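Local coordinates for protein single-stranded-DNA-specific exonuclease RecJ (Thermus thermophilus, PDB 2ZXP) that degrades single-stranded DNA exonucleolytically in the 5' to 3' direction, using divalent metal ions such as magnesium or manganese, at residues 58-63 against 169-174; 76-81 against 130-135; 82-87 against 184-189; 137-142 against 157-162. One frame throughout, in Å; residues are numbered along the deposited sequence.

Contact 1. Residues 58-63 against 169-174; sequences LREAAA and PGLVVH
Leu58, in the first turn of helix 58-70, meets Val173 on strand 171-173 in two ways. Its backbone N lies 3.9 Å from Val173 CG2, while Leu58 CD1 approaches Val173 CG1 more loosely, at 4.2 Å. The two methyl groups of Val173 thus divide the work. CG1, which stands opposite the backbone N (chi1 178°), takes the leucine tip, and CG2, lying beside that N, faces the helix backbone and the next turn. Farther along, Glu60 lays the aliphatic part of its extended side chain across the branched end of Leu171. The detail of this pair is doubtful: the carboxylate is modelled too close to the leucine methyls, and the first two torsions of the leucine are both far from staggered. Ala61, one residue on, points its methyl group at the strand, and Ala61 CB sits 3.9 Å from Val173 CG2; Leu171 CG is 4.3 Å from Ala61 N. With the small Ala61 facing the strand, the axes of the two segments approach to 8.2 Å at an angle of 128° between chain directions. The union is apolar apart from the Glu60 carboxylate, which lies on its exposed margin. In the fold, the helix lies on one face of the five-stranded parallel sheet, here over its outermost strand 171-173. Ile156 of neighbouring strand 154-158 touches both Ala61 and Leu171, and helix 187-201 packs beside helix 58-70, with Ala197 against Leu58 and Leu194 against Ala61.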
loop_
_atom_site.group_PDB
_atom_site.type_symbol
_atom_site.label_atom_id
_atom_site.label_comp_id
_atom_site.label_asym_id
_atom_site.label_seq_id
_atom_site.Cartn_x
_atom_site.Cartn_y
_atom_site.Cartn_z
ATOM N N LEU A 58 1.135 13.647 25.641
ATOM C CA LEU A 58 -0.183 14.163 25.260
ATOM C C LEU A 58 -0.969 14.842 26.397
ATOM O O LEU A 58 -1.520 15.931 26.215
ATOM C CB LEU A 58 -1.020 13.042 24.638
ATOM C CG LEU A 58 -2.273 13.471 23.861
ATOM C CD1 LEU A 58 -1.862 14.302 22.647
ATOM C CD2 LEU A 58 -3.072 12.243 23.392
ATOM N N ARG A 59 -1.034 14.210 27.563
ATOM C CA ARG A 59 -1.747 14.786 28.706
ATOM C C ARG A 59 -1.110 16.125 29.106
ATOM O O ARG A 59 -1.798 17.118 29.370
ATOM C CB ARG A 59 -1.718 13.822 29.910
ATOM C CG ARG A 59 -2.103 12.388 29.553
ATOM C CD ARG A 59 -2.350 11.475 30.773
ATOM N NE ARG A 59 -1.132 11.134 31.503
ATOM C CZ ARG A 59 -1.090 10.293 32.538
ATOM N NH1 ARG A 59 -2.200 9.705 32.970
ATOM N NH2 ARG A 59 0.066 10.026 33.141
ATOM N N GLU A 60 0.214 16.155 29.134
ATOM C CA GLU A 60 0.925 17.364 29.523
ATOM C C GLU A 60 0.693 18.503 28.548
ATOM O O GLU A 60 0.422 19.640 28.950
ATOM C CB GLU A 60 2.428 17.074 29.646
ATOM C CG GLU A 60 3.246 18.250 30.205
ATOM C CD GLU A 60 4.744 17.962 30.235
ATOM O OE1 GLU A 60 5.138 16.785 30.436
ATOM O OE2 GLU A 60 5.534 18.913 30.063
ATOM N N ALA A 61 0.808 18.205 27.263
ATOM C CA ALA A 61 0.603 19.216 26.236
ATOM C C ALA A 61 -0.822 19.760 26.318
ATOM O O ALA A 61 -1.063 20.950 26.125
ATOM C CB ALA A 61 0.878 18.608 24.841
ATOM N N ALA A 62 -1.778 18.891 26.609
ATOM C CA ALA A 62 -3.154 19.348 26.712
ATOM C C ALA A 62 -3.325 20.226 27.961
ATOM O O ALA A 62 -4.112 21.183 27.967
ATOM C CB ALA A 62 -4.110 18.145 26.758
ATOM N N ALA A 63 -2.609 19.894 29.026
ATOM C CA ALA A 63 -2.691 20.692 30.244
ATOM C C ALA A 63 -2.138 22.087 29.939
ATOM O O ALA A 63 -2.706 23.108 30.338
ATOM C CB ALA A 63 -1.866 20.042 31.365
ATOM N N PRO A 169 14.321 20.205 23.051
ATOM C CA PRO A 169 13.771 20.890 24.226
ATOM C C PRO A 169 12.276 21.223 24.032
ATOM O O PRO A 169 11.779 21.287 22.900
ATOM C CB PRO A 169 14.643 22.140 24.325
ATOM C CG PRO A 169 15.966 21.658 23.796
ATOM C CD PRO A 169 15.551 20.868 22.580
ATOM N N GLY A 170 11.571 21.432 25.140
ATOM C CA GLY A 170 10.155 21.744 25.082
ATOM C C GLY A 170 9.306 20.491 25.225
ATOM O O GLY A 170 9.836 19.387 25.360
ATOM N N LEU A 171 7.987 20.668 25.224
ATOM C CA LEU A 171 7.046 19.553 25.313
ATOM C C LEU A 171 7.055 18.865 23.952
ATOM O O LEU A 171 6.811 19.504 22.927
ATOM C CB LEU A 171 5.637 20.072 25.573
ATOM C CG LEU A 171 4.901 19.590 26.808
ATOM C CD1 LEU A 171 5.408 18.204 27.189
ATOM C CD2 LEU A 171 5.114 20.589 27.928
ATOM N N VAL A 172 7.317 17.568 23.925
ATOM C CA VAL A 172 7.359 16.865 22.652
ATOM C C VAL A 172 6.386 15.683 22.615
ATOM O O VAL A 172 6.456 14.789 23.456
ATOM C CB VAL A 172 8.809 16.387 22.369
ATOM C CG1 VAL A 172 9.216 15.338 23.384
ATOM C CG2 VAL A 172 8.927 15.867 20.948
ATOM N N VAL A 173 5.460 15.695 21.657
ATOM C CA VAL A 173 4.493 14.603 21.528
ATOM C C VAL A 173 4.777 13.846 20.238
ATOM O O VAL A 173 4.546 14.348 19.139
ATOM C CB VAL A 173 3.053 15.117 21.527
ATOM C CG1 VAL A 173 2.099 13.945 21.349
ATOM C CG2 VAL A 173 2.767 15.836 22.849
ATOM N N HIS A 174 5.272 12.624 20.386
ATOM C CA HIS A 174 5.679 11.823 19.238
ATOM C C HIS A 174 5.400 10.327 19.459
ATOM O O HIS A 174 5.819 9.751 20.455
ATOM C CB HIS A 174 7.167 12.063 19.043
ATOM C CG HIS A 174 7.678 11.696 17.692
ATOM N ND1 HIS A 174 7.528 10.437 17.155
ATOM C CD2 HIS A 174 8.376 12.417 16.783
ATOM C CE1 HIS A 174 8.115 10.397 15.974
ATOM N NE2 HIS A 174 8.637 11.585 15.724
#

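Contact 2. Residues 76-81 against 130-135; sequences RVHGDY and DLFLTV. With MN (manganese (II) ion), chain C.
Arg76 and Phe132 are paired on adjacent parallel strands, as are Val77 with Leu133 and His78 with Thr134. The backbones alternate donors and acceptors: Arg76 N gives to Leu131 O at 2.9 Å, Leu133 N to Arg76 O at 2.8 Å, and His78 N to Leu133 O. The next link, Val135 N to His78 O, is less certain, because His78 O is modelled too close to a neighbouring atom. Side chains fall on two faces. On one, the Phe132 ring lies between its neighbours: Arg76 CD comes to the ring edge, near its plane, 3.7 Å from Phe132 CE1, and Phe132 CZ reaches His78 ND1 at 3.7 Å. The two rings are inclined by 45°, neither stacked nor T-shaped, and Thr134 CG2 lies against the other part of the imidazole, 4.1 Å from His78 CD2. On the opposite face Val77 spreads its methyl groups, CG1 touching Val135 CG2 at 3.8 Å and CG2 facing Leu133 CD1. Beyond the strand, Asp80 CG swings opposite its backbone N (chi1 -171°), which carries OD1 away from Val135 to bind a manganese ion. Asp82 and Asp136 bind the same ion, so this strand end delivers metal ligands, as expected at the C-terminal edge of a parallel sheet. Helix 83-98 covers the Val77 face, helix 58-70 packs on Leu131 and Leu133, and strands 102-106 and 154-158 flank the pair.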
loop_
_atom_site.group_PDB
_atom_site.type_symbol
_atom_site.label_atom_id
_atom_site.label_comp_id
_atom_site.label_asym_id
_atom_site.label_seq_id
_atom_site.Cartn_x
_atom_site.Cartn_y
_atom_site.Cartn_z
ATOM N N ARG A 76 1.147 30.330 18.589
ATOM C CA ARG A 76 1.558 30.316 17.191
ATOM C C ARG A 76 1.696 28.859 16.758
ATOM O O ARG A 76 2.425 28.086 17.387
ATOM C CB ARG A 76 2.895 31.038 17.005
ATOM C CG ARG A 76 3.502 30.824 15.626
ATOM C CD ARG A 76 4.716 31.683 15.356
ATOM N NE ARG A 76 4.335 33.063 15.081
ATOM C CZ ARG A 76 4.916 33.816 14.148
ATOM N NH1 ARG A 76 5.902 33.303 13.413
ATOM N NH2 ARG A 76 4.509 35.072 13.930
ATOM N N VAL A 77 0.978 28.479 15.704
ATOM C CA VAL A 77 1.045 27.108 15.204
ATOM C C VAL A 77 1.956 27.089 13.981
ATOM O O VAL A 77 1.668 27.697 12.945
ATOM C CB VAL A 77 -0.349 26.574 14.833
ATOM C CG1 VAL A 77 -0.236 25.222 14.138
ATOM C CG2 VAL A 77 -1.191 26.435 16.082
ATOM N N HIS A 78 3.070 26.390 14.146
ATOM C CA HIS A 78 4.115 26.243 13.131
ATOM C C HIS A 78 3.955 24.832 12.560
ATOM O O HIS A 78 4.304 23.856 13.220
ATOM C CB HIS A 78 5.472 26.394 13.821
ATOM C CG HIS A 78 6.656 26.252 12.912
ATOM N ND1 HIS A 78 7.357 27.339 12.420
ATOM C CD2 HIS A 78 7.298 25.151 12.449
ATOM C CE1 HIS A 78 8.377 26.910 11.696
ATOM N NE2 HIS A 78 8.363 25.587 11.697
ATOM N N GLY A 79 3.408 24.723 11.354
ATOM C CA GLY A 79 3.220 23.412 10.770
ATOM C C GLY A 79 4.084 23.214 9.551
ATOM O O GLY A 79 4.794 24.120 9.144
ATOM N N ASP A 80 4.053 22.021 8.968
ATOM C CA ASP A 80 4.849 21.777 7.771
ATOM C C ASP A 80 4.037 22.289 6.577
ATOM O O ASP A 80 2.882 22.668 6.736
ATOM C CB ASP A 80 5.151 20.292 7.605
ATOM C CG ASP A 80 6.146 20.041 6.496
ATOM O OD1 ASP A 80 6.348 18.871 6.125
ATOM O OD2 ASP A 80 6.736 21.022 5.995
ATOM N N TYR A 81 4.625 22.293 5.389
ATOM C CA TYR A 81 3.919 22.810 4.240
ATOM C C TYR A 81 3.252 21.778 3.326
ATOM O O TYR A 81 2.587 22.165 2.356
ATOM C CB TYR A 81 4.848 23.723 3.430
ATOM C CG TYR A 81 6.246 23.164 3.273
ATOM C CD1 TYR A 81 6.450 21.885 2.744
ATOM C CD2 TYR A 81 7.365 23.879 3.736
ATOM C CE1 TYR A 81 7.725 21.326 2.694
ATOM C CE2 TYR A 81 8.650 23.326 3.683
ATOM C CZ TYR A 81 8.814 22.049 3.168
ATOM O OH TYR A 81 10.056 21.468 3.171
ATOM N N ASP A 130 3.570 33.325 22.913
ATOM C CA ASP A 130 3.790 32.886 24.285
ATOM C C ASP A 130 3.941 31.373 24.259
ATOM O O ASP A 130 4.730 30.804 25.015
ATOM C CB ASP A 130 2.618 33.276 25.186
ATOM C CG ASP A 130 2.432 34.778 25.274
ATOM O OD1 ASP A 130 3.412 35.489 25.615
ATOM O OD2 ASP A 130 1.311 35.245 24.994
ATOM N N LEU A 131 3.171 30.723 23.392
ATOM C CA LEU A 131 3.243 29.280 23.232
ATOM C C LEU A 131 3.498 29.003 21.733
ATOM O O LEU A 131 2.857 29.568 20.850
ATOM C CB LEU A 131 1.953 28.618 23.723
ATOM C CG LEU A 131 1.896 27.087 23.574
ATOM C CD1 LEU A 131 3.012 26.460 24.396
ATOM C CD2 LEU A 131 0.542 26.549 24.026
ATOM N N PHE A 132 4.459 28.138 21.461
ATOM C CA PHE A 132 4.848 27.817 20.099
ATOM C C PHE A 132 4.504 26.345 19.846
ATOM O O PHE A 132 4.989 25.463 20.545
ATOM C CB PHE A 132 6.355 28.063 19.975
ATOM C CG PHE A 132 6.874 28.040 18.566
ATOM C CD1 PHE A 132 6.531 29.046 17.663
ATOM C CD2 PHE A 132 7.767 27.038 18.150
ATOM C CE1 PHE A 132 7.078 29.056 16.364
ATOM C CE2 PHE A 132 8.319 27.044 16.858
ATOM C CZ PHE A 132 7.973 28.055 15.965
ATOM N N LEU A 133 3.666 26.082 18.854
ATOM C CA LEU A 133 3.241 24.712 18.544
ATOM C C LEU A 133 3.701 24.296 17.162
ATOM O O LEU A 133 3.250 24.862 16.169
ATOM C CB LEU A 133 1.709 24.602 18.571
ATOM C CG LEU A 133 0.959 24.115 19.808
ATOM C CD1 LEU A 133 -0.490 24.555 19.735
ATOM C CD2 LEU A 133 1.047 22.605 19.877
ATOM N N THR A 134 4.586 23.307 17.099
ATOM C CA THR A 134 5.067 22.828 15.808
ATOM C C THR A 134 4.226 21.636 15.430
ATOM O O THR A 134 3.960 20.786 16.271
ATOM C CB THR A 134 6.524 22.352 15.869
ATOM O OG1 THR A 134 6.633 21.274 16.818
ATOM C CG2 THR A 134 7.435 23.506 16.255
ATOM N N VAL A 135 3.812 21.569 14.174
ATOM C CA VAL A 135 2.998 20.461 13.708
ATOM C C VAL A 135 3.747 19.751 12.590
ATOM O O VAL A 135 4.286 20.389 11.692
ATOM C CB VAL A 135 1.622 20.958 13.177
ATOM C CG1 VAL A 135 0.828 19.811 12.630
ATOM C CG2 VAL A 135 0.851 21.618 14.291
HETATM MN MN MN C . 5.010 17.072 6.329
HETATM O O HOH W 1 4.538 14.630 5.819
#

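Contact 3. Residues 82-87 against 184-189; sequences DADGLT and KPTGAG. With MN (manganese (II) ion), chain C; MN (manganese (II) ion), chain B.
The two-manganese active site is built here, where Asp84 of the loop-helix segment 82-87 meets the N-terminal end of helix 187-201. The Asp84 carboxylate serves protein and metal together. Its OD1 accepts from Thr186 OG1 at 2.8 Å and from Ala188 N at 2.8 Å, the latter bond nearly straight with an N-H...O angle of 166°. These donors reach the oxygen from opposite faces of the carboxylate plane, a grip that should restrict rotation of the group. OD2, in contrast, binds one manganese ion at 2.4 Å and takes only a weak, bent bond from Gly187 N. With Asp84 CG opposite the backbone N (chi1 -167°), the side chain extends across to the other helix. There OD2 sits close against the backbone of Gly187, which has no side chain. Asp80, Asp82 and Asp84 form the alternating aspartate motif of the DHH family, placed just after a sheet strand and at the start of helix 83-98. Asp82, the N-cap residue, holds the other manganese through both carboxylate oxygens, OD2 at 2.3 Å, while that same OD2 accepts a capping bond from Gly85 N at 3.1 Å. A water lies 2.5 Å from each metal and bridges the two. Asp136, His160 and Asp221 complete the coordination of the ion held by Asp84. A turn farther on, Thr87 OG1 donates to Ala83 O and also rests against the methyl group of Ala188, with OG1 3.3 Å from Ala188 CB; Val216 of helix 211-220 packs against Thr87.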
loop_
_atom_site.group_PDB
_atom_site.type_symbol
_atom_site.label_atom_id
_atom_site.label_comp_id
_atom_site.label_asym_id
_atom_site.label_seq_id
_atom_site.Cartn_x
_atom_site.Cartn_y
_atom_site.Cartn_z
ATOM N N ASP A 82 3.421 20.484 3.600
ATOM C CA ASP A 82 2.733 19.493 2.769
ATOM C C ASP A 82 1.347 19.242 3.375
ATOM O O ASP A 82 1.015 19.820 4.411
ATOM C CB ASP A 82 3.531 18.184 2.627
ATOM C CG ASP A 82 3.823 17.522 3.948
ATOM O OD1 ASP A 82 4.483 16.453 3.919
ATOM O OD2 ASP A 82 3.402 18.056 5.010
ATOM N N ALA A 83 0.545 18.404 2.721
ATOM C CA ALA A 83 -0.826 18.129 3.152
ATOM C C ALA A 83 -0.968 17.797 4.641
ATOM O O ALA A 83 -1.831 18.363 5.310
ATOM C CB ALA A 83 -1.426 17.017 2.297
ATOM N N ASP A 84 -0.135 16.891 5.144
ATOM C CA ASP A 84 -0.160 16.521 6.546
ATOM C C ASP A 84 0.112 17.741 7.471
ATOM O O ASP A 84 -0.609 17.955 8.444
ATOM C CB ASP A 84 0.853 15.409 6.799
ATOM C CG ASP A 84 0.673 14.755 8.156
ATOM O OD1 ASP A 84 -0.475 14.438 8.538
ATOM O OD2 ASP A 84 1.688 14.552 8.850
ATOM N N GLY A 85 1.162 18.515 7.168
ATOM C CA GLY A 85 1.475 19.703 7.940
ATOM C C GLY A 85 0.332 20.731 7.860
ATOM O O GLY A 85 -0.079 21.263 8.897
ATOM N N LEU A 86 -0.202 21.001 6.663
ATOM C CA LEU A 86 -1.290 21.959 6.536
ATOM C C LEU A 86 -2.614 21.534 7.191
ATOM O O LEU A 86 -3.243 22.352 7.864
ATOM C CB LEU A 86 -1.543 22.312 5.069
ATOM C CG LEU A 86 -0.342 22.912 4.333
ATOM C CD1 LEU A 86 -0.730 23.355 2.944
ATOM C CD2 LEU A 86 0.192 24.084 5.129
ATOM N N THR A 87 -3.058 20.281 6.995
ATOM C CA THR A 87 -4.290 19.856 7.625
ATOM C C THR A 87 -4.088 19.839 9.151
ATOM O O THR A 87 -4.982 20.204 9.901
ATOM C CB THR A 87 -4.749 18.459 7.116
ATOM O OG1 THR A 87 -3.701 17.506 7.316
ATOM C CG2 THR A 87 -5.144 18.548 5.627
ATOM N N LYS A 184 0.787 4.313 14.181
ATOM C CA LYS A 184 1.654 5.237 13.469
ATOM C C LYS A 184 0.914 6.502 13.001
ATOM O O LYS A 184 0.833 6.780 11.813
ATOM C CB LYS A 184 2.274 4.529 12.261
ATOM C CG LYS A 184 2.962 3.206 12.590
ATOM C CD LYS A 184 4.491 3.348 12.620
ATOM C CE LYS A 184 5.049 3.828 11.258
ATOM N NZ LYS A 184 6.554 3.879 11.215
ATOM N N PRO A 185 0.354 7.279 13.936
ATOM C CA PRO A 185 -0.344 8.491 13.498
ATOM C C PRO A 185 0.611 9.487 12.835
ATOM O O PRO A 185 1.798 9.519 13.150
ATOM C CB PRO A 185 -0.949 9.025 14.799
ATOM C CG PRO A 185 0.031 8.531 15.839
ATOM C CD PRO A 185 0.279 7.117 15.395
ATOM N N THR A 186 0.104 10.296 11.905
ATOM C CA THR A 186 0.954 11.298 11.240
ATOM C C THR A 186 0.848 12.653 11.963
ATOM O O THR A 186 0.264 12.741 13.046
ATOM C CB THR A 186 0.541 11.501 9.749
ATOM O OG1 THR A 186 -0.821 11.953 9.672
ATOM C CG2 THR A 186 0.665 10.198 8.989
ATOM N N GLY A 187 1.406 13.700 11.356
ATOM C CA GLY A 187 1.345 15.033 11.949
ATOM C C GLY A 187 -0.096 15.483 12.189
ATOM O O GLY A 187 -0.433 15.971 13.273
ATOM N N ALA A 188 -0.955 15.346 11.184
ATOM C CA ALA A 188 -2.354 15.727 11.354
ATOM C C ALA A 188 -3.016 14.776 12.369
ATOM O O ALA A 188 -3.892 15.181 13.131
ATOM C CB ALA A 188 -3.092 15.684 10.012
ATOM N N GLY A 189 -2.592 13.514 12.389
ATOM C CA GLY A 189 -3.160 12.577 13.354
ATOM C C GLY A 189 -2.829 13.022 14.784
ATOM O O GLY A 189 -3.677 12.985 15.698
HETATM MN MN MN C . 5.010 17.072 6.329
HETATM MN MN MN B . 3.937 14.114 8.215
HETATM O O HOH W 1 4.538 14.630 5.819
#

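Contact 4. Residues 137-142 against 157-162; sequences CGITNH and VTDHHT. With MN (manganese (II) ion), chain B.
Asp159 and Thr158 receive two backbone N-H groups of the 137-142 loop, both through weak bonds. Cys137 N donates to Thr158 O at 3.4 Å, and Ile139 N to Asp159 OD2 at 3.4 Å with an N-H...O angle of 144°. The Asp159 side chain, its CG opposite the backbone N (chi1 -170°), lays its carboxylate against the backbone of Cys137, and OD2 also lies 3.3 Å from Ile139 CG2. Ile139 and Asp159 approach each other at about a right angle, with the isoleucine CG2 branch also reaching Thr162 O at 3.8 Å. Val157 CG1 packs against two carbonyl oxygens, 3.5 Å from both Cys137 O and Gly138 O. Gly138 adopts a positive phi, 87°, and its backbone lies close against Val157 CG1. Asp159, His160 and His161 form the DHH sequence that names the family. His160 NE2 binds a manganese ion at 2.3 Å, together with Asp84, Asp136 and Asp221, and His161 NE2 hydrogen-bonds to Asp136, a second-shell tie to that metal ligand. The loop after strand 131-134 packs against the C-terminal end of strand 154-158. Thr158 OG1 bonds to Thr134 O of the neighbouring strand, Val172 of strand 171-173 packs on Ile139 and Val157, and helix 187-201 covers Thr158 through Val190 and Leu194.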
loop_
_atom_site.group_PDB
_atom_site.type_symbol
_atom_site.label_atom_id
_atom_site.label_comp_id
_atom_site.label_asym_id
_atom_site.label_seq_id
_atom_site.Cartn_x
_atom_site.Cartn_y
_atom_site.Cartn_z
ATOM N N CYS A 137 6.532 18.522 12.587
ATOM C CA CYS A 137 7.943 18.910 12.541
ATOM C C CYS A 137 8.479 19.339 13.902
ATOM O O CYS A 137 7.757 19.316 14.909
ATOM C CB CYS A 137 8.169 20.048 11.527
ATOM S SG CYS A 137 7.676 21.733 12.057
ATOM N N GLY A 138 9.755 19.720 13.919
ATOM C CA GLY A 138 10.388 20.172 15.146
ATOM C C GLY A 138 10.992 19.090 16.023
ATOM O O GLY A 138 11.472 19.380 17.115
ATOM N N ILE A 139 10.967 17.840 15.575
ATOM C CA ILE A 139 11.543 16.770 16.379
ATOM C C ILE A 139 13.074 16.917 16.421
ATOM O O ILE A 139 13.701 16.629 17.448
ATOM C CB ILE A 139 11.170 15.366 15.819
ATOM C CG1 ILE A 139 11.514 14.277 16.842
ATOM C CG2 ILE A 139 11.910 15.106 14.518
ATOM C CD1 ILE A 139 10.757 14.411 18.152
ATOM N N THR A 140 13.664 17.392 15.319
ATOM C CA THR A 140 15.120 17.555 15.223
ATOM C C THR A 140 15.648 18.997 15.330
ATOM O O THR A 140 16.829 19.244 15.072
ATOM C CB THR A 140 15.676 16.893 13.895
ATOM O OG1 THR A 140 16.409 17.859 13.127
ATOM C CG2 THR A 140 14.535 16.338 13.027
ATOM N N ASN A 141 14.801 19.942 15.739
ATOM C CA ASN A 141 15.225 21.346 15.856
ATOM C C ASN A 141 15.650 21.787 17.263
ATOM O O ASN A 141 15.040 22.670 17.876
ATOM C CB ASN A 141 14.121 22.268 15.333
ATOM C CG ASN A 141 14.076 22.315 13.817
ATOM O OD1 ASN A 141 13.138 22.851 13.234
ATOM N ND2 ASN A 141 15.098 21.761 13.172
ATOM N N HIS A 142 16.727 21.172 17.740
ATOM C CA HIS A 142 17.296 21.424 19.060
ATOM C C HIS A 142 17.715 22.869 19.322
ATOM O O HIS A 142 17.145 23.540 20.189
ATOM C CB HIS A 142 18.505 20.509 19.261
ATOM C CG HIS A 142 18.163 19.055 19.269
ATOM N ND1 HIS A 142 17.838 18.376 20.422
ATOM C CD2 HIS A 142 18.058 18.157 18.260
ATOM C CE1 HIS A 142 17.550 17.122 20.125
ATOM N NE2 HIS A 142 17.676 16.962 18.819
ATOM N N VAL A 157 5.949 20.520 20.767
ATOM C CA VAL A 157 6.353 19.888 19.519
ATOM C C VAL A 157 5.479 18.661 19.246
ATOM O O VAL A 157 5.346 17.773 20.093
ATOM C CB VAL A 157 7.824 19.428 19.613
ATOM C CG1 VAL A 157 8.237 18.727 18.331
ATOM C CG2 VAL A 157 8.730 20.626 19.935
ATOM N N THR A 158 4.860 18.629 18.081
ATOM C CA THR A 158 4.055 17.482 17.704
ATOM C C THR A 158 4.608 17.122 16.340
ATOM O O THR A 158 4.712 17.968 15.443
ATOM C CB THR A 158 2.533 17.814 17.657
ATOM O OG1 THR A 158 2.231 18.637 16.533
ATOM C CG2 THR A 158 2.126 18.562 18.919
ATOM N N ASP A 159 4.996 15.873 16.179
ATOM C CA ASP A 159 5.597 15.464 14.925
ATOM C C ASP A 159 5.633 13.948 14.909
ATOM O O ASP A 159 5.357 13.314 15.921
ATOM C CB ASP A 159 7.022 16.040 14.878
ATOM C CG ASP A 159 7.684 15.894 13.529
ATOM O OD1 ASP A 159 6.988 15.621 12.537
ATOM O OD2 ASP A 159 8.909 16.073 13.452
ATOM N N HIS A 160 5.957 13.357 13.771
ATOM C CA HIS A 160 6.049 11.907 13.729
ATOM C C HIS A 160 7.252 11.452 12.911
ATOM O O HIS A 160 7.557 10.253 12.864
ATOM C CB HIS A 160 4.765 11.296 13.168
ATOM C CG HIS A 160 4.538 11.588 11.721
ATOM N ND1 HIS A 160 4.378 10.595 10.781
ATOM C CD2 HIS A 160 4.426 12.760 11.054
ATOM C CE1 HIS A 160 4.174 11.142 9.598
ATOM N NE2 HIS A 160 4.199 12.454 9.736
ATOM N N HIS A 161 7.937 12.403 12.278
ATOM C CA HIS A 161 9.106 12.081 11.454
ATOM C C HIS A 161 10.228 11.369 12.221
ATOM O O HIS A 161 10.228 11.312 13.449
ATOM C CB HIS A 161 9.678 13.351 10.808
ATOM C CG HIS A 161 8.747 14.004 9.835
ATOM N ND1 HIS A 161 9.189 14.622 8.684
ATOM C CD2 HIS A 161 7.399 14.150 9.849
ATOM C CE1 HIS A 161 8.152 15.120 8.030
ATOM N NE2 HIS A 161 7.054 14.847 8.716
ATOM N N THR A 162 11.184 10.821 11.487
ATOM C CA THR A 162 12.311 10.149 12.124
ATOM C C THR A 162 12.949 11.162 13.092
ATOM O O THR A 162 13.453 12.216 12.667
ATOM C CB THR A 162 13.354 9.690 11.061
ATOM O OG1 THR A 162 12.753 8.714 10.193
ATOM C CG2 THR A 162 14.593 9.096 11.734
HETATM MN MN MN B . 3.937 14.114 8.215
HETATM O O HOH W 1 4.538 14.630 5.819
#

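How the contacts relate
From the N terminus, helix 58-70 opens contact 1, which closes only when the chain returns at 171-173. Within that loop, contact 2 joins strand 74-78 to strand 131-134, and contact 4 follows it in series, bringing the 137-142 loop onto the end of strand 154-158. Contact 3 starts at 82-87, inside the loops of contacts 1 and 2, and closes beyond both at 184-189, so it crosses each; contact 4 lies wholly within its span. Contacts 1, 2 and 4 share the parallel sheet, whereas contacts 2, 3 and 4 converge at the C-terminal strand ends on two manganese ions bridged by one water.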